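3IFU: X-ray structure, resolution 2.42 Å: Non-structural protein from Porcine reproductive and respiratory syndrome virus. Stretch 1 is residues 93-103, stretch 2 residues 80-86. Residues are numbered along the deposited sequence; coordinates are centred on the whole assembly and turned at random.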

# COMPACT_ATOMS: atom_id res chain seq x y z
N ASN A 93 -5.43 16.30 -1.28
CA ASN A 93 -6.64 16.02 -2.05
C ASN A 93 -7.30 14.73 -1.56
O ASN A 93 -8.50 14.51 -1.77
CB ASN A 93 -6.25 15.88 -3.53
CG ASN A 93 -7.45 15.75 -4.46
OD1 ASN A 93 -8.45 16.45 -4.29
ND2 ASN A 93 -7.34 14.88 -5.46
N PHE A 94 -6.52 13.88 -0.89
CA PHE A 94 -6.99 12.59 -0.39
C PHE A 94 -8.26 12.52 0.45
O PHE A 94 -9.13 11.70 0.17
CB PHE A 94 -5.88 11.88 0.38
CG PHE A 94 -6.28 10.51 0.87
CD1 PHE A 94 -6.28 9.43 0.00
CD2 PHE A 94 -6.72 10.33 2.18
CE1 PHE A 94 -6.71 8.19 0.42
CE2 PHE A 94 -7.16 9.09 2.61
CZ PHE A 94 -7.15 8.01 1.73
N GLN A 95 -8.37 13.34 1.49
CA GLN A 95 -9.57 13.29 2.34
C GLN A 95 -10.84 13.48 1.54
O GLN A 95 -11.78 12.69 1.64
CB GLN A 95 -9.50 14.36 3.44
CG GLN A 95 -8.41 14.11 4.46
CD GLN A 95 -8.42 15.14 5.57
OE1 GLN A 95 -8.24 16.34 5.33
NE2 GLN A 95 -8.62 14.69 6.81
N GLN A 96 -10.88 14.53 0.74
CA GLN A 96 -12.04 14.82 -0.07
C GLN A 96 -12.36 13.60 -0.92
O GLN A 96 -13.50 13.15 -0.98
CB GLN A 96 -11.75 16.02 -0.97
CG GLN A 96 -12.95 16.53 -1.72
CD GLN A 96 -12.59 16.87 -3.14
OE1 GLN A 96 -12.39 15.98 -3.97
NE2 GLN A 96 -12.49 18.16 -3.43
N ARG A 97 -11.34 13.06 -1.57
CA ARG A 97 -11.48 11.88 -2.41
C ARG A 97 -12.03 10.67 -1.66
O ARG A 97 -12.94 10.00 -2.15
CB ARG A 97 -10.12 11.53 -3.01
CG ARG A 97 -10.20 10.57 -4.15
CD ARG A 97 -11.03 11.17 -5.27
NE ARG A 97 -11.40 10.16 -6.25
CZ ARG A 97 -12.24 10.38 -7.25
NH1 ARG A 97 -12.79 11.58 -7.38
NH2 ARG A 97 -12.53 9.42 -8.11
N MET A 98 -11.47 10.38 -0.49
CA MET A 98 -11.91 9.25 0.33
C MET A 98 -13.40 9.36 0.63
O MET A 98 -14.15 8.38 0.49
CB MET A 98 -11.12 9.20 1.64
CG MET A 98 -11.69 8.28 2.73
SD MET A 98 -12.00 6.54 2.28
CE MET A 98 -10.37 5.90 2.07
N VAL A 99 -13.81 10.55 1.02
CA VAL A 99 -15.21 10.82 1.35
C VAL A 99 -16.18 10.66 0.17
O VAL A 99 -17.29 10.14 0.35
CB VAL A 99 -15.33 12.24 1.95
CG1 VAL A 99 -16.78 12.57 2.21
CG2 VAL A 99 -14.54 12.31 3.25
N ARG A 100 -15.78 11.09 -1.03
CA ARG A 100 -16.63 10.98 -2.22
C ARG A 100 -16.70 9.54 -2.72
O ARG A 100 -17.74 9.09 -3.19
CB ARG A 100 -16.10 11.87 -3.34
CG ARG A 100 -15.90 13.32 -2.95
CD ARG A 100 -17.20 14.08 -2.90
NE ARG A 100 -17.80 14.22 -4.23
CZ ARG A 100 -18.97 14.79 -4.46
NH1 ARG A 100 -19.66 15.29 -3.45
NH2 ARG A 100 -19.46 14.87 -5.69
N VAL A 101 -15.57 8.83 -2.63
CA VAL A 101 -15.49 7.43 -3.06
C VAL A 101 -16.36 6.51 -2.18
O VAL A 101 -17.04 5.63 -2.69
CB VAL A 101 -14.04 6.94 -3.02
CG1 VAL A 101 -13.99 5.44 -3.23
CG2 VAL A 101 -13.23 7.65 -4.08
N ALA A 102 -16.31 6.71 -0.87
CA ALA A 102 -17.10 5.90 0.06
C ALA A 102 -18.59 6.13 -0.19
O ALA A 102 -19.35 5.19 -0.37
CB ALA A 102 -16.74 6.25 1.50
N ALA A 103 -18.99 7.40 -0.23
CA ALA A 103 -20.38 7.78 -0.45
C ALA A 103 -20.94 7.16 -1.72
O ALA A 103 -22.06 6.64 -1.72
CB ALA A 103 -20.52 9.32 -0.51
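Stretch 2 80-86: AIFPIAR

Stretch 2 packs on stretch 1 as a second helix running largely against it. Phi/psi pairs near -60/-45 and i to i+4 hydrogen bonds, such as Ala85 N to Ile81 O at 3.1 Å and Arg86 N to Phe82 O at 2.8 Å, show that the backbone is helical here, and the helix continues past Arg86. The N-to-C directions differ by 134°, and the axes approach to 8.8 Å. The CA register confirms the reversed order: Phe94 lies nearest Arg86, Met98 nearest Ala85 and Ala102 nearest Ile81. The tightest of these pairs is Met98 CA to Ala85 CA, 5.2 Å.

At this close point sits a small knob. Ala85 points its CB toward stretch 1, into a hollow formed by Phe94, Arg97, Met98 and Val101. From Ala85 CB it is 3.9 Å to Met98 CA, 4.1 Å to Val101 CG2, 4.2 Å to Phe94 CE1 and 4.4 Å to Arg97 CG, so the methyl group touches all four walls and reaches the backbone of stretch 1.

At the Ala102 end, Ile81 fills the neighbouring space with its CG2, which lies 3.8 Å from Met98 SD, 4.0 Å from Ala102 CB and 4.1 Å from Val101 CG1. Val101 CG1 also meets Ile84 CG2 at 4.2 Å.

At the other end Phe94 is the main bump from stretch 1. Phe94 CZ comes to 3.5 Å from Phe82 CE1; with centroids 5.8 Å apart and planes at 66°, the rings meet rim to rim rather than stacking. Met98 bends its chain so that CE reaches the edge of the Phe82 ring, 3.7 Å from CD1. Arg86 lays one face of its guanidinium against the Phe94 ring, NH1 to CD1 3.5 Å. No hydrogen bond crosses the interface, and the 476 Å² buried reflects packing of predominantly apolar shapes.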

# COMPACT_ATOMS: atom_id res chain seq x y z
N ALA A 80 -12.45 -2.18 -1.31
CA ALA A 80 -11.95 -1.44 -2.47
C ALA A 80 -11.98 0.07 -2.30
O ALA A 80 -11.36 0.81 -3.09
CB ALA A 80 -12.75 -1.83 -3.71
N ILE A 81 -12.66 0.55 -1.26
CA ILE A 81 -12.77 1.98 -1.00
C ILE A 81 -11.43 2.72 -0.87
O ILE A 81 -11.19 3.71 -1.58
CB ILE A 81 -13.64 2.26 0.25
CG1 ILE A 81 -15.03 1.63 0.06
CG2 ILE A 81 -13.79 3.76 0.46
CD1 ILE A 81 -16.05 2.03 1.07
N PHE A 82 -10.55 2.25 0.00
CA PHE A 82 -9.25 2.89 0.19
C PHE A 82 -8.34 2.86 -1.05
O PHE A 82 -7.82 3.89 -1.46
CB PHE A 82 -8.50 2.28 1.38
CG PHE A 82 -7.16 2.89 1.61
CD1 PHE A 82 -7.04 4.19 2.10
CD2 PHE A 82 -6.00 2.20 1.27
CE1 PHE A 82 -5.80 4.80 2.23
CE2 PHE A 82 -4.75 2.80 1.40
CZ PHE A 82 -4.65 4.11 1.88
N PRO A 83 -8.13 1.67 -1.66
CA PRO A 83 -7.27 1.61 -2.85
C PRO A 83 -7.72 2.53 -4.00
O PRO A 83 -6.89 3.19 -4.64
CB PRO A 83 -7.32 0.14 -3.24
CG PRO A 83 -7.47 -0.52 -1.93
CD PRO A 83 -8.51 0.32 -1.24
N ILE A 84 -9.02 2.56 -4.26
CA ILE A 84 -9.54 3.41 -5.33
C ILE A 84 -9.32 4.88 -4.99
O ILE A 84 -8.97 5.68 -5.85
CB ILE A 84 -11.06 3.17 -5.58
CG1 ILE A 84 -11.27 1.78 -6.19
CG2 ILE A 84 -11.61 4.24 -6.49
CD1 ILE A 84 -12.71 1.33 -6.22
N ALA A 85 -9.52 5.24 -3.73
CA ALA A 85 -9.31 6.62 -3.32
C ALA A 85 -7.83 7.01 -3.36
O ALA A 85 -7.50 8.10 -3.83
CB ALA A 85 -9.87 6.84 -1.92
N ARG A 86 -6.94 6.14 -2.90
CA ARG A 86 -5.52 6.48 -2.92
C ARG A 86 -4.93 6.62 -4.31
O ARG A 86 -4.16 7.54 -4.56
CB ARG A 86 -4.67 5.47 -2.16
CG ARG A 86 -3.27 6.02 -1.87
CD ARG A 86 -3.31 6.84 -0.59
NE ARG A 86 -2.62 8.13 -0.63
CZ ARG A 86 -2.87 9.11 -1.49
NH1 ARG A 86 -3.80 8.96 -2.42
NH2 ARG A 86 -2.25 10.27 -1.38